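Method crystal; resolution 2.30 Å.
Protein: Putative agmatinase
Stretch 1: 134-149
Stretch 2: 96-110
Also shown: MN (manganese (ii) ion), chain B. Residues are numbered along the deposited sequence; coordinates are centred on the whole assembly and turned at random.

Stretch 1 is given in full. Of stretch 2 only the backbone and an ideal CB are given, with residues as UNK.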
# COMPACT_ATOMS: atom_id res chain seq x y z
N LYS A 134 -18.16 -8.32 4.59
CA LYS A 134 -17.30 -7.77 5.62
C LYS A 134 -15.89 -7.62 5.06
O LYS A 134 -15.12 -6.77 5.50
CB LYS A 134 -17.26 -8.70 6.84
CG LYS A 134 -18.55 -8.73 7.64
CD LYS A 134 -18.46 -9.68 8.82
CE LYS A 134 -19.82 -9.84 9.49
NZ LYS A 134 -19.82 -10.89 10.56
N ASN A 135 -15.56 -8.45 4.08
CA ASN A 135 -14.25 -8.41 3.46
C ASN A 135 -14.36 -7.78 2.09
O ASN A 135 -14.78 -8.41 1.12
CB ASN A 135 -13.67 -9.82 3.36
CG ASN A 135 -13.43 -10.44 4.73
OD1 ASN A 135 -12.77 -9.85 5.58
ND2 ASN A 135 -13.97 -11.64 4.94
N SER A 136 -13.98 -6.51 2.03
CA SER A 136 -14.03 -5.72 0.80
C SER A 136 -12.87 -4.74 0.81
O SER A 136 -12.24 -4.52 1.85
CB SER A 136 -15.36 -4.95 0.76
OG SER A 136 -15.33 -3.91 -0.20
N HIS A 137 -12.59 -4.14 -0.34
CA HIS A 137 -11.51 -3.16 -0.41
C HIS A 137 -11.88 -1.94 0.44
O HIS A 137 -11.01 -1.23 0.93
CB HIS A 137 -11.27 -2.72 -1.87
CG HIS A 137 -12.49 -2.20 -2.56
ND1 HIS A 137 -13.40 -3.02 -3.21
CD2 HIS A 137 -12.95 -0.93 -2.72
CE1 HIS A 137 -14.36 -2.28 -3.74
NE2 HIS A 137 -14.11 -1.01 -3.46
N ALA A 138 -13.18 -1.72 0.62
CA ALA A 138 -13.70 -0.58 1.38
C ALA A 138 -13.82 -0.78 2.89
O ALA A 138 -14.20 0.15 3.61
CB ALA A 138 -15.06 -0.17 0.82
N THR A 139 -13.49 -1.97 3.38
CA THR A 139 -13.57 -2.25 4.81
C THR A 139 -12.23 -2.72 5.35
O THR A 139 -12.12 -3.04 6.53
CB THR A 139 -14.59 -3.37 5.10
OG1 THR A 139 -14.07 -4.61 4.62
CG2 THR A 139 -15.94 -3.09 4.42
N VAL A 140 -11.21 -2.76 4.49
CA VAL A 140 -9.90 -3.26 4.89
C VAL A 140 -9.31 -2.68 6.18
O VAL A 140 -8.80 -3.42 7.01
CB VAL A 140 -8.87 -3.12 3.73
CG1 VAL A 140 -8.52 -1.65 3.48
CG2 VAL A 140 -7.62 -3.93 4.05
N ILE A 141 -9.39 -1.37 6.36
CA ILE A 141 -8.83 -0.78 7.57
C ILE A 141 -9.64 -1.14 8.81
O ILE A 141 -9.08 -1.25 9.90
CB ILE A 141 -8.71 0.76 7.44
CG1 ILE A 141 -7.79 1.10 6.27
CG2 ILE A 141 -8.12 1.36 8.72
CD1 ILE A 141 -6.41 0.47 6.36
N LYS A 142 -10.94 -1.32 8.65
CA LYS A 142 -11.79 -1.70 9.77
C LYS A 142 -11.37 -3.11 10.19
O LYS A 142 -11.26 -3.41 11.37
CB LYS A 142 -13.26 -1.67 9.37
CG LYS A 142 -14.22 -2.00 10.51
CD LYS A 142 -14.11 -0.98 11.65
CE LYS A 142 -14.94 -1.40 12.85
NZ LYS A 142 -16.39 -1.52 12.52
N ARG A 143 -11.13 -3.96 9.20
CA ARG A 143 -10.70 -5.33 9.47
C ARG A 143 -9.39 -5.31 10.24
O ARG A 143 -9.21 -6.06 11.20
CB ARG A 143 -10.51 -6.11 8.18
CG ARG A 143 -11.81 -6.46 7.49
CD ARG A 143 -12.73 -7.20 8.44
NE ARG A 143 -14.10 -6.76 8.23
CZ ARG A 143 -14.86 -6.17 9.14
NH1 ARG A 143 -14.40 -5.96 10.37
NH2 ARG A 143 -16.08 -5.78 8.82
N ILE A 144 -8.47 -4.45 9.81
CA ILE A 144 -7.18 -4.34 10.47
C ILE A 144 -7.32 -3.76 11.87
O ILE A 144 -6.61 -4.17 12.78
CB ILE A 144 -6.21 -3.47 9.63
CG1 ILE A 144 -5.85 -4.23 8.35
CG2 ILE A 144 -4.98 -3.12 10.46
CD1 ILE A 144 -4.94 -3.48 7.39
N TRP A 145 -8.24 -2.82 12.06
CA TRP A 145 -8.44 -2.24 13.37
C TRP A 145 -8.93 -3.33 14.34
O TRP A 145 -8.61 -3.30 15.53
CB TRP A 145 -9.46 -1.11 13.32
CG TRP A 145 -9.75 -0.54 14.68
CD1 TRP A 145 -8.98 0.34 15.38
CD2 TRP A 145 -10.86 -0.87 15.52
NE1 TRP A 145 -9.55 0.59 16.62
CE2 TRP A 145 -10.70 -0.14 16.72
CE3 TRP A 145 -11.98 -1.70 15.37
CZ2 TRP A 145 -11.62 -0.23 17.78
CZ3 TRP A 145 -12.90 -1.79 16.42
CH2 TRP A 145 -12.71 -1.06 17.61
N ASP A 146 -9.72 -4.27 13.83
CA ASP A 146 -10.22 -5.36 14.67
C ASP A 146 -9.04 -6.18 15.18
O ASP A 146 -9.16 -6.88 16.19
CB ASP A 146 -11.16 -6.28 13.89
CG ASP A 146 -12.54 -5.69 13.69
OD1 ASP A 146 -12.96 -4.87 14.53
OD2 ASP A 146 -13.20 -6.04 12.69
N ILE A 147 -7.91 -6.09 14.50
CA ILE A 147 -6.73 -6.84 14.91
C ILE A 147 -5.80 -6.08 15.85
O ILE A 147 -5.32 -6.65 16.83
CB ILE A 147 -5.91 -7.31 13.68
CG1 ILE A 147 -6.77 -8.22 12.80
CG2 ILE A 147 -4.66 -8.04 14.13
CD1 ILE A 147 -6.08 -8.64 11.51
N VAL A 148 -5.54 -4.81 15.56
CA VAL A 148 -4.62 -4.02 16.38
C VAL A 148 -5.26 -3.08 17.40
O VAL A 148 -4.62 -2.71 18.39
CB VAL A 148 -3.68 -3.18 15.49
CG1 VAL A 148 -2.88 -4.09 14.57
CG2 VAL A 148 -4.48 -2.16 14.68
N GLY A 149 -6.50 -2.66 17.15
CA GLY A 149 -7.15 -1.76 18.09
C GLY A 149 -6.68 -0.32 17.94
O GLY A 149 -5.99 0.02 16.98
N UNK A 96 -3.93 -5.51 -6.56
CA UNK A 96 -5.06 -4.97 -7.28
C UNK A 96 -5.79 -4.25 -6.17
O UNK A 96 -5.25 -3.32 -5.58
CB UNK A 96 -5.91 -6.02 -8.00
N UNK A 97 -7.00 -4.69 -5.85
CA UNK A 97 -7.78 -4.01 -4.81
C UNK A 97 -7.11 -4.01 -3.43
O UNK A 97 -6.23 -4.82 -3.13
CB UNK A 97 -9.16 -4.67 -4.70
N UNK A 98 -7.57 -3.09 -2.59
CA UNK A 98 -7.00 -2.92 -1.26
C UNK A 98 -7.21 -4.10 -0.30
O UNK A 98 -6.51 -4.21 0.70
CB UNK A 98 -7.59 -1.66 -0.63
N UNK A 99 -8.14 -4.99 -0.61
CA UNK A 99 -8.36 -6.12 0.29
C UNK A 99 -7.13 -7.02 0.44
O UNK A 99 -6.94 -7.63 1.49
CB UNK A 99 -9.54 -6.95 -0.21
N UNK A 100 -6.30 -7.10 -0.60
CA UNK A 100 -5.10 -7.95 -0.54
C UNK A 100 -4.21 -7.61 0.65
O UNK A 100 -3.40 -8.42 1.09
CB UNK A 100 -4.29 -7.82 -1.83
N UNK A 101 -4.36 -6.39 1.16
CA UNK A 101 -3.59 -5.93 2.30
C UNK A 101 -3.93 -6.67 3.60
O UNK A 101 -3.06 -6.84 4.46
CB UNK A 101 -3.81 -4.43 2.49
N UNK A 102 -5.17 -7.11 3.75
CA UNK A 102 -5.59 -7.79 4.98
C UNK A 102 -4.77 -9.04 5.28
O UNK A 102 -4.15 -9.13 6.34
CB UNK A 102 -7.07 -8.17 4.88
N UNK A 103 -4.75 -10.03 4.37
CA UNK A 103 -3.97 -11.24 4.63
C UNK A 103 -2.48 -10.96 4.74
O UNK A 103 -1.78 -11.59 5.54
CB UNK A 103 -4.22 -12.27 3.52
N UNK A 104 -1.99 -10.02 3.95
CA UNK A 104 -0.58 -9.66 3.96
C UNK A 104 -0.22 -9.11 5.33
O UNK A 104 0.78 -9.50 5.94
CB UNK A 104 -0.26 -8.64 2.86
N UNK A 105 -1.05 -8.18 5.81
CA UNK A 105 -0.83 -7.58 7.10
C UNK A 105 -0.84 -8.65 8.18
O UNK A 105 0.01 -8.66 9.06
CB UNK A 105 -1.89 -6.51 7.38
N UNK A 106 -1.81 -9.56 8.09
CA UNK A 106 -1.90 -10.63 9.08
C UNK A 106 -0.60 -11.43 9.17
O UNK A 106 -0.10 -11.68 10.26
CB UNK A 106 -3.06 -11.56 8.74
N UNK A 107 -0.06 -11.81 8.01
CA UNK A 107 1.17 -12.58 7.97
C UNK A 107 2.30 -11.81 8.66
O UNK A 107 3.14 -12.39 9.33
CB UNK A 107 1.55 -12.91 6.52
N UNK A 108 2.31 -10.49 8.49
CA UNK A 108 3.33 -9.66 9.11
C UNK A 108 3.06 -9.51 10.60
O UNK A 108 3.97 -9.64 11.43
CB UNK A 108 3.39 -8.29 8.44
N UNK A 109 1.80 -9.27 10.95
CA UNK A 109 1.41 -9.10 12.34
C UNK A 109 1.68 -10.36 13.17
O UNK A 109 1.93 -10.27 14.37
CB UNK A 109 -0.07 -8.73 12.42
N UNK A 110 1.64 -11.52 12.53
CA UNK A 110 1.90 -12.79 13.21
C UNK A 110 3.25 -12.76 13.91
O UNK A 110 3.40 -13.29 15.01
CB UNK A 110 1.85 -13.95 12.22
MN MN B . -8.20 1.86 -0.08

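Helix 140-148 of stretch 1 runs at 22° to the helix of stretch 2, with axes 9.9 Å apart at closest approach, and no hydrogen bond crosses between the stretches; where they meet, the contact is largely one of packing.

Nothing of stretch 1 reaches position 96, but phi/psi of -99/-116 are unfavourable for a residue with a CB and favour glycine; it is Gly 96. At 97 the ideal CB lies 4.0 Å from His 137 CB, and a polar or acidic chain could extend beside the imidazole. Glu 97 does so, its OE1 lying obliquely to that ring.

Position 98 points toward Val 140, its ideal CB 4.2 Å from Val 140 CG1, and the manganese ion lies nearby. An apolar chain would suit the valine, but a ligand such as histidine or aspartate would also serve the metal. His 98 meets both demands: ND1 binds MN at 2.2 Å, and Val 140 CG1 sits over one ring face, 4.0 Å from the centroid.

At 99 the CB points sideways along the backbone of 135-137, favouring a medium aliphatic chain. Leu 99 brings CD1 to 3.6 Å from Ser 136 O and CD2 to 3.7 Å from Asn 135 O. Position 100 points away; it is Val 100.

Position 101 faces Val 140 CG2 and Ile 144 CD1, where a small or beta-branched residue fits. Thr 101 places CG2 4.0 Å from Ile 144 CD1, while OG1 is hydrogen-bonded elsewhere in the structure.

Around 102, Val 140, Arg 143, Ile 144 and Ile 147 form a hollow suited to leucine, isoleucine or methionine. Leu 102 fills it as a knob, with CD2 3.8 Å from Arg 143 CB and CD1 4.3 Å from Ile 147 CD1.

Positions 103, 104, 107 and 108 are out of reach; they are Pro 103, Ala 104, Ala 107 and Val 108.

Position 105 points toward Ile 144, with Ile 147 and Val 148 beyond, so a large apolar or aromatic chain is expected. Phe 105 receives Ile 144 CG2 over one face, whereas Val 148 CG1 approaches the ring edge, 3.5 Å from CZ.

At 106 the CB points sideways near Ile 147 CD1; a long chain with an aliphatic shaft would suit. Lys 106, fully extended beyond chi1, sets CE 3.6 Å from Ile 147 CD1.

Position 109 faces Ile 147 CG2, allowing an aliphatic or flat ring. Ile 147 CG2 lies over one face of the His 109 ring, 3.8 Å from its centroid. Position 110, unconstrained, is Glu 110.

Stretch 2 (96-110) GEHLVTLPAFKAVHE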
# COMPACT_ATOMS: atom_id res chain seq x y z
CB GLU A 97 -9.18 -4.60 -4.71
CG GLU A 97 -9.23 -6.02 -4.26
CD GLU A 97 -10.66 -6.50 -4.09
OE1 GLU A 97 -11.40 -6.54 -5.10
OE2 GLU A 97 -11.04 -6.82 -2.94
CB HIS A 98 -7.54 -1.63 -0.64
CG HIS A 98 -6.55 -0.93 0.23
ND1 HIS A 98 -6.70 0.38 0.63
CD2 HIS A 98 -5.39 -1.36 0.78
CE1 HIS A 98 -5.68 0.73 1.39
NE2 HIS A 98 -4.87 -0.30 1.50
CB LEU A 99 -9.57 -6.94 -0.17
CG LEU A 99 -10.01 -8.08 0.76
CD1 LEU A 99 -10.30 -7.56 2.17
CD2 LEU A 99 -11.24 -8.75 0.18
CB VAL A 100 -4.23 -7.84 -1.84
CG1 VAL A 100 -5.07 -8.19 -3.06
CG2 VAL A 100 -3.63 -6.46 -1.96
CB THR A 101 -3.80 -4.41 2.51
OG1 THR A 101 -3.23 -3.70 1.40
CG2 THR A 101 -3.16 -3.94 3.81
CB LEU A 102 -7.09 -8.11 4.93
CG LEU A 102 -7.71 -8.87 6.11
CD1 LEU A 102 -7.32 -8.22 7.45
CD2 LEU A 102 -9.22 -8.88 5.94
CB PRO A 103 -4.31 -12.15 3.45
CG PRO A 103 -4.66 -11.18 2.36
CD PRO A 103 -5.48 -10.15 3.09
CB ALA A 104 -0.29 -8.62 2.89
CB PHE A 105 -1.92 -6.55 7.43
CG PHE A 105 -1.85 -6.04 8.83
CD1 PHE A 105 -0.81 -5.19 9.21
CD2 PHE A 105 -2.75 -6.49 9.80
CE1 PHE A 105 -0.67 -4.79 10.54
CE2 PHE A 105 -2.62 -6.10 11.12
CZ PHE A 105 -1.58 -5.25 11.50
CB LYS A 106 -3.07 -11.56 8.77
CG LYS A 106 -4.42 -10.97 9.16
CD LYS A 106 -5.57 -11.91 8.83
CE LYS A 106 -6.91 -11.29 9.23
NZ LYS A 106 -8.05 -12.20 8.93
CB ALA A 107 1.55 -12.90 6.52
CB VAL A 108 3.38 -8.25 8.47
CG1 VAL A 108 4.44 -7.40 9.15
CG2 VAL A 108 3.67 -8.35 6.97
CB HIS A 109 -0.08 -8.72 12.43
CG HIS A 109 -0.57 -8.53 13.83
ND1 HIS A 109 -1.35 -9.46 14.48
CD2 HIS A 109 -0.36 -7.53 14.72
CE1 HIS A 109 -1.60 -9.05 15.71
NE2 HIS A 109 -1.00 -7.89 15.88
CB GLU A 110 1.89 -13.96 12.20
CG GLU A 110 0.56 -14.18 11.50
CD GLU A 110 -0.55 -14.54 12.47
OE1 GLU A 110 -0.74 -13.81 13.47
OE2 GLU A 110 -1.24 -15.56 12.23
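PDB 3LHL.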